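Heme-binding protein A (PDB 3TPA) probably binds glutathione as a family 5 extracellular solute-binding protein. Local coordinates at residues 270-275 with 479-484; 304-309 with 363-368; 312-317 with 328-333. The protein carries 1 engineered substitution. All blocks are in the same frame, centred on the assembly; numbering follows the deposited sequence.

Contact 1 of 3, residues 270-275 with 479-484; sequences NLAYIG and IPFAHS
Phe481 holds CG between its backbone N and carbonyl carbon (chi1 63°), which starts the side chain toward Ala272 on the opposite strand. The ring lies over Ala272 O, which sits 3.5 Å from the ring plane of Phe481 and over its centre, while Phe481 CE1 touches Ala272 CB at 3.6 Å. Ile274 crosses the same ring at about a right angle, its CD1 against CE2. Asn270, with the same first torsion, grips Ser484 with both branches of its amide: OD1 accepts from Ser484 N on a lone pair at 3.0 Å, and ND2 donates in the amide plane to Ser484 OG at 2.7 Å. Next to this pair, His483 ND1 donates to Asn270 O at 2.8 Å, nearly straight (166°) and in the ring plane, which fixes the rotation of the imidazole and implies a proton on ND1. Farther along, Ile274 and Ile479 exchange two backbone bonds. Ala272 O accepts twice, from Phe481 N at 3.1 Å and from Ala482 N at 3.3 Å, where the register slips by one residue. Leu271 CD1 packs on Pro480 CB at 3.7 Å; Pro480 shares its face of the sheet with Tyr273. Two consecutive residues facing one make this a classic beta bulge, set between antiparallel strands 261-276 and 478-491 of a mixed six-stranded sheet in the solute-binding protein fold.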
# COMPACT_ATOMS: atom_id res chain seq x y z
N ASN A 270 2.33 3.05 6.24
CA ASN A 270 3.76 3.12 5.97
C ASN A 270 4.51 3.47 7.25
O ASN A 270 3.88 3.72 8.28
CB ASN A 270 4.08 4.12 4.82
CG ASN A 270 3.71 5.57 5.15
OD1 ASN A 270 3.68 5.98 6.29
ND2 ASN A 270 3.44 6.35 4.11
N LEU A 271 5.83 3.43 7.20
CA LEU A 271 6.66 3.76 8.35
C LEU A 271 7.97 4.33 7.87
O LEU A 271 8.63 3.75 7.00
CB LEU A 271 6.96 2.51 9.19
CG LEU A 271 7.92 2.70 10.39
CD1 LEU A 271 7.29 3.63 11.43
CD2 LEU A 271 8.31 1.34 11.06
N ALA A 272 8.35 5.48 8.42
CA ALA A 272 9.66 6.04 8.16
C ALA A 272 10.43 5.78 9.43
O ALA A 272 9.92 6.02 10.51
CB ALA A 272 9.56 7.54 7.91
N TYR A 273 11.65 5.28 9.31
CA TYR A 273 12.40 4.88 10.50
C TYR A 273 13.88 5.08 10.28
O TYR A 273 14.33 5.28 9.17
CB TYR A 273 12.13 3.41 10.84
CG TYR A 273 12.54 2.43 9.76
CD1 TYR A 273 13.81 1.87 9.73
CD2 TYR A 273 11.64 2.06 8.76
CE1 TYR A 273 14.18 0.97 8.75
CE2 TYR A 273 12.00 1.15 7.78
CZ TYR A 273 13.26 0.61 7.78
OH TYR A 273 13.62 -0.28 6.79
N ILE A 274 14.64 5.01 11.37
CA ILE A 274 16.09 4.96 11.26
C ILE A 274 16.47 3.49 11.38
O ILE A 274 16.20 2.86 12.39
CB ILE A 274 16.77 5.78 12.37
CG1 ILE A 274 16.35 7.25 12.33
CG2 ILE A 274 18.30 5.63 12.30
CD1 ILE A 274 16.74 8.00 11.02
N GLY A 275 17.10 2.93 10.35
CA GLY A 275 17.51 1.53 10.40
C GLY A 275 18.84 1.49 11.12
O GLY A 275 19.63 2.42 10.99
N ILE A 479 14.47 2.41 14.71
CA ILE A 479 13.80 3.44 15.49
C ILE A 479 12.68 4.01 14.64
O ILE A 479 12.92 4.86 13.78
CB ILE A 479 14.79 4.56 15.85
CG1 ILE A 479 15.98 4.00 16.65
CG2 ILE A 479 14.10 5.68 16.63
CD1 ILE A 479 17.20 4.90 16.68
N PRO A 480 11.44 3.54 14.85
CA PRO A 480 10.31 4.13 14.12
C PRO A 480 10.16 5.59 14.51
O PRO A 480 10.30 5.90 15.69
CB PRO A 480 9.11 3.34 14.65
CG PRO A 480 9.72 1.99 15.08
CD PRO A 480 11.01 2.44 15.73
N PHE A 481 9.89 6.47 13.55
CA PHE A 481 9.57 7.85 13.92
C PHE A 481 8.32 8.49 13.28
O PHE A 481 7.76 9.42 13.84
CB PHE A 481 10.80 8.77 13.76
CG PHE A 481 11.32 8.90 12.34
CD1 PHE A 481 10.71 9.76 11.44
CD2 PHE A 481 12.44 8.18 11.93
CE1 PHE A 481 11.19 9.89 10.14
CE2 PHE A 481 12.94 8.30 10.63
CZ PHE A 481 12.30 9.16 9.73
N ALA A 482 7.88 8.01 12.11
CA ALA A 482 6.73 8.65 11.48
C ALA A 482 5.89 7.74 10.60
O ALA A 482 6.39 6.77 10.01
CB ALA A 482 7.18 9.85 10.66
N HIS A 483 4.61 8.06 10.53
CA HIS A 483 3.77 7.61 9.45
C HIS A 483 3.40 8.86 8.65
O HIS A 483 3.22 9.94 9.21
CB HIS A 483 2.48 6.99 9.99
CG HIS A 483 2.69 5.98 11.07
ND1 HIS A 483 3.30 4.77 10.85
CD2 HIS A 483 2.38 6.01 12.39
CE1 HIS A 483 3.34 4.08 11.98
NE2 HIS A 483 2.79 4.81 12.92
N SER A 484 3.30 8.74 7.33
CA SER A 484 2.90 9.91 6.56
C SER A 484 1.38 10.05 6.68
O SER A 484 0.69 9.09 7.07
CB SER A 484 3.31 9.78 5.10
OG SER A 484 2.44 8.89 4.42

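Contact 2 of 3, residues 304-309 with 363-368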
# COMPACT_ATOMS: atom_id res chain seq x y z
N ALA A 304 9.61 19.31 11.52
CA ALA A 304 10.46 19.89 10.48
C ALA A 304 10.29 19.26 9.10
O ALA A 304 10.28 19.96 8.09
CB ALA A 304 11.92 19.80 10.90
N VAL A 305 10.19 17.94 9.06
CA VAL A 305 10.21 17.22 7.79
C VAL A 305 8.85 17.15 7.06
O VAL A 305 8.79 17.35 5.85
CB VAL A 305 10.76 15.80 7.98
CG1 VAL A 305 10.59 14.97 6.71
CG2 VAL A 305 12.21 15.87 8.42
N TYR A 306 7.78 16.86 7.79
CA TYR A 306 6.49 16.58 7.13
C TYR A 306 5.58 17.80 7.01
O TYR A 306 4.51 17.72 6.40
CB TYR A 306 5.75 15.43 7.82
CG TYR A 306 6.48 14.11 7.72
CD1 TYR A 306 6.09 13.13 6.81
CD2 TYR A 306 7.55 13.83 8.56
CE1 TYR A 306 6.78 11.91 6.74
CE2 TYR A 306 8.23 12.65 8.49
CZ TYR A 306 7.85 11.69 7.59
OH TYR A 306 8.56 10.50 7.55
N GLN A 307 6.00 18.91 7.59
CA GLN A 307 5.25 20.16 7.51
C GLN A 307 3.75 19.95 7.72
O GLN A 307 2.92 20.50 6.96
CB GLN A 307 5.51 20.83 6.17
CG GLN A 307 6.98 21.13 5.93
CD GLN A 307 7.22 21.86 4.62
OE1 GLN A 307 7.13 23.08 4.56
NE2 GLN A 307 7.53 21.10 3.58
N GLY A 308 3.41 19.15 8.73
CA GLY A 308 2.04 18.86 9.10
C GLY A 308 1.50 17.56 8.52
O GLY A 308 0.53 17.00 9.04
N GLY A 309 2.12 17.08 7.45
CA GLY A 309 1.63 15.90 6.76
C GLY A 309 2.22 14.60 7.26
O GLY A 309 2.62 13.74 6.48
N PRO A 363 7.02 9.19 -0.41
CA PRO A 363 5.95 9.74 0.42
C PRO A 363 6.15 9.44 1.90
O PRO A 363 5.87 10.29 2.73
CB PRO A 363 4.70 9.03 -0.11
CG PRO A 363 5.02 8.81 -1.57
CD PRO A 363 6.50 8.51 -1.61
N SER A 364 6.66 8.25 2.22
CA SER A 364 6.92 7.90 3.62
C SER A 364 7.86 8.89 4.30
O SER A 364 7.78 9.10 5.51
CB SER A 364 7.45 6.46 3.76
OG SER A 364 8.63 6.23 3.00
N ASN A 365 8.77 9.48 3.52
CA ASN A 365 9.67 10.52 4.06
C ASN A 365 10.09 11.53 2.99
O ASN A 365 10.99 11.26 2.19
CB ASN A 365 10.90 9.89 4.75
CG ASN A 365 11.69 10.91 5.56
OD1 ASN A 365 11.60 12.11 5.30
ND2 ASN A 365 12.48 10.44 6.54
N PRO A 366 9.46 12.72 2.99
CA PRO A 366 9.70 13.76 1.98
C PRO A 366 11.02 14.52 2.15
O PRO A 366 11.34 15.37 1.31
CB PRO A 366 8.53 14.73 2.19
CG PRO A 366 8.21 14.59 3.63
CD PRO A 366 8.42 13.13 3.95
N ASN A 367 11.77 14.24 3.21
CA ASN A 367 13.05 14.91 3.43
C ASN A 367 14.00 14.10 4.30
O ASN A 367 14.25 14.48 5.44
CB ASN A 367 12.83 16.29 4.04
CG ASN A 367 14.02 17.20 3.88
OD1 ASN A 367 15.12 16.74 3.58
ND2 ASN A 367 13.81 18.49 4.06
N PRO A 368 14.54 13.00 3.77
CA PRO A 368 15.50 12.16 4.50
C PRO A 368 16.73 12.97 4.91
O PRO A 368 17.28 12.73 5.99
CB PRO A 368 15.90 11.09 3.47
CG PRO A 368 14.81 11.09 2.46
CD PRO A 368 14.28 12.47 2.41
O HOH W 1 11.23 19.72 4.87
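Ser364 meets Tyr306 through its carbonyl: Tyr306 OH donates to Ser364 O at 2.6 Å, with the oxygen at the ring edge and the hydroxyl in the carbonyl plane. Asn365 follows with CG anti to its backbone N (chi1 -168°). Its OD1 touches Val305 CG1 at 3.3 Å and accepts from Asn367 N at 3.0 Å, closing an Asx turn; its ND2 bonds to Thr371 OG1. Pro366 crosses the tyrosine at about a right angle, laying CD over one ring face, 3.5 Å from Tyr306 CE1, while its CG reaches Val305 CG1 at 3.9 Å. The phenol is therefore held at its hydroxyl and covered on a face by the same short run of chain. Asn367 brings CB to Val305 CG1 at 3.7 Å, so this one methyl meets three successive residues. As the N-cap of helix 368-381, Asn367 accepts at OD1 from Arg370 N; its ND2 donates to a water at 3.0 Å, which has a weak bond to Ala304 O. The arrangement joins the C-terminal end of helix 298-306 to the start of helix 368-381, with Tyr306 also resting on Ala272 of strand 261-276 and on Phe481 and Ala482 of strand 478-491.

Contact 3 of 3, residues 312-317 with 328-333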
# COMPACT_ATOMS: atom_id res chain seq x y z
N VAL A 312 3.84 11.24 14.47
CA VAL A 312 4.86 10.49 15.20
C VAL A 312 4.43 9.03 15.37
O VAL A 312 3.32 8.76 15.80
CB VAL A 312 5.11 11.13 16.59
CG1 VAL A 312 5.93 10.21 17.48
CG2 VAL A 312 5.81 12.46 16.44
N ALA A 313 5.30 8.10 15.00
CA ALA A 313 5.00 6.66 15.15
C ALA A 313 5.36 6.15 16.55
O ALA A 313 6.44 6.45 17.08
CB ALA A 313 5.75 5.84 14.11
N THR A 314 4.46 5.38 17.15
CA THR A 314 4.77 4.70 18.42
C THR A 314 4.96 3.21 18.19
O THR A 314 5.77 2.57 18.86
CB THR A 314 3.66 4.90 19.45
OG1 THR A 314 2.42 4.41 18.93
CG2 THR A 314 3.50 6.40 19.76
N ASN A 315 4.20 2.68 17.23
CA ASN A 315 4.29 1.29 16.78
C ASN A 315 4.92 1.24 15.40
O ASN A 315 5.00 2.28 14.71
CB ASN A 315 2.88 0.70 16.63
CG ASN A 315 2.23 0.35 17.97
OD1 ASN A 315 1.85 -0.80 18.21
ND2 ASN A 315 2.08 1.35 18.83
N PRO A 316 5.34 0.04 14.96
CA PRO A 316 5.86 -0.06 13.58
C PRO A 316 4.78 0.02 12.49
O PRO A 316 5.13 -0.05 11.31
CB PRO A 316 6.52 -1.44 13.57
CG PRO A 316 5.80 -2.20 14.63
CD PRO A 316 5.48 -1.22 15.70
N PHE A 317 3.52 0.13 12.88
CA PHE A 317 2.42 0.37 11.95
C PHE A 317 1.38 1.26 12.62
O PHE A 317 1.28 1.26 13.84
CB PHE A 317 1.80 -0.94 11.44
CG PHE A 317 1.73 -2.04 12.47
CD1 PHE A 317 0.90 -1.93 13.57
CD2 PHE A 317 2.48 -3.19 12.31
CE1 PHE A 317 0.82 -2.96 14.50
CE2 PHE A 317 2.40 -4.22 13.24
CZ PHE A 317 1.58 -4.10 14.34
N LEU A 328 2.25 0.49 24.04
CA LEU A 328 3.62 0.05 23.81
C LEU A 328 4.58 1.03 24.49
O LEU A 328 4.50 2.24 24.25
CB LEU A 328 3.91 0.00 22.31
CG LEU A 328 5.23 -0.65 21.88
CD1 LEU A 328 5.33 -2.13 22.36
CD2 LEU A 328 5.39 -0.56 20.37
N PRO A 329 5.48 0.51 25.33
CA PRO A 329 6.43 1.40 26.02
C PRO A 329 7.32 2.12 25.02
O PRO A 329 7.71 1.53 24.02
CB PRO A 329 7.25 0.43 26.88
CG PRO A 329 6.38 -0.79 27.04
CD PRO A 329 5.65 -0.90 25.74
N GLN A 330 7.62 3.38 25.29
CA GLN A 330 8.40 4.22 24.39
C GLN A 330 9.74 4.61 25.02
O GLN A 330 9.87 4.69 26.26
CB GLN A 330 7.63 5.50 24.04
CG GLN A 330 6.33 5.25 23.30
CD GLN A 330 6.55 4.55 21.98
OE1 GLN A 330 7.22 5.07 21.09
NE2 GLN A 330 6.00 3.34 21.85
N TYR A 331 10.73 4.85 24.17
CA TYR A 331 11.99 5.40 24.64
C TYR A 331 11.89 6.91 24.46
O TYR A 331 12.27 7.44 23.42
CB TYR A 331 13.18 4.84 23.86
CG TYR A 331 13.30 3.32 23.93
CD1 TYR A 331 13.92 2.69 25.01
CD2 TYR A 331 12.79 2.52 22.92
CE1 TYR A 331 14.03 1.30 25.06
CE2 TYR A 331 12.91 1.16 22.96
CZ TYR A 331 13.51 0.55 24.04
OH TYR A 331 13.60 -0.81 24.04
N GLU A 332 11.37 7.60 25.46
CA GLU A 332 11.14 9.04 25.34
C GLU A 332 12.42 9.80 25.02
O GLU A 332 13.50 9.36 25.40
CB GLU A 332 10.50 9.58 26.62
CG GLU A 332 11.47 9.75 27.79
CD GLU A 332 11.81 8.44 28.49
OE1 GLU A 332 11.23 7.36 28.17
OE2 GLU A 332 12.68 8.49 29.38
N PHE A 333 12.29 10.93 24.33
CA PHE A 333 13.47 11.71 23.95
C PHE A 333 14.07 12.38 25.19
O PHE A 333 13.44 13.21 25.85
CB PHE A 333 13.15 12.74 22.85
CG PHE A 333 14.32 13.65 22.49
CD1 PHE A 333 15.44 13.15 21.84
CD2 PHE A 333 14.29 15.00 22.82
CE1 PHE A 333 16.52 13.99 21.53
CE2 PHE A 333 15.36 15.85 22.51
CZ PHE A 333 16.46 15.35 21.87
O HOH W 2 7.54 6.97 19.48
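Gln330 NE2 donates to Thr314 O at 3.1 Å, with the donor tilted 33° from the carbonyl plane. The glutamine side chain crosses that of Thr314 at about a right angle, bringing NE2 within 3.7 Å of Thr314 CB. Leu328 CD2 approaches the same carbonyl oxygen, Thr314 O, at 3.5 Å, and lies beside the amide of Asn315, 4.1 Å from its CG. What positions the glutamine is a fold in its own chain: chi2 of -61° bends CD back, and Gln330 NE2 makes a second bond to Leu328 O at 3.0 Å, nearly straight at 175°. At the other end of the amide, a water donates to Gln330 OE1, at a distance so short (2.5 Å) that its exact length is doubtful, and to Ala313 O at 2.7 Å. Asn315 is held at both ends of its amide, OD1 accepting from Asn325 N and ND2 donating to Thr314 OG1. Farther out, Val469 of helix 458-475 packs on Leu328, and Gln330 touches Lys298 and Gln473. The two carbonyls on NE2, with the water on OE1, are consistent with this amide orientation, and one neutral side chain ties these two irregular segments together through polar bonds, directly and through water, with little apolar packing.

How the contacts relate
Contact 1 is the hub: its centre lies about 11 Å from that of contact 2 and about 10 Å from that of contact 3, whereas contacts 2 and 3 have centres about 18 Å apart and only adjoin in sequence. On one side, Tyr306 OH of contact 2 packs against Ala272 CB at 3.1 Å, and Asn365 ND2 lies 3.4 Å from Phe481 CZ. On the contact 3 side, Ala313 N probably donates to Phe481 O at 3.0 Å, and His483 NE2 lies 3.4 Å from Ala313 CB. Both smaller contacts are nested in the chain loop closed by 270-275 with 479-484, and contact 3 is nested in turn inside the loop closed by contact 2.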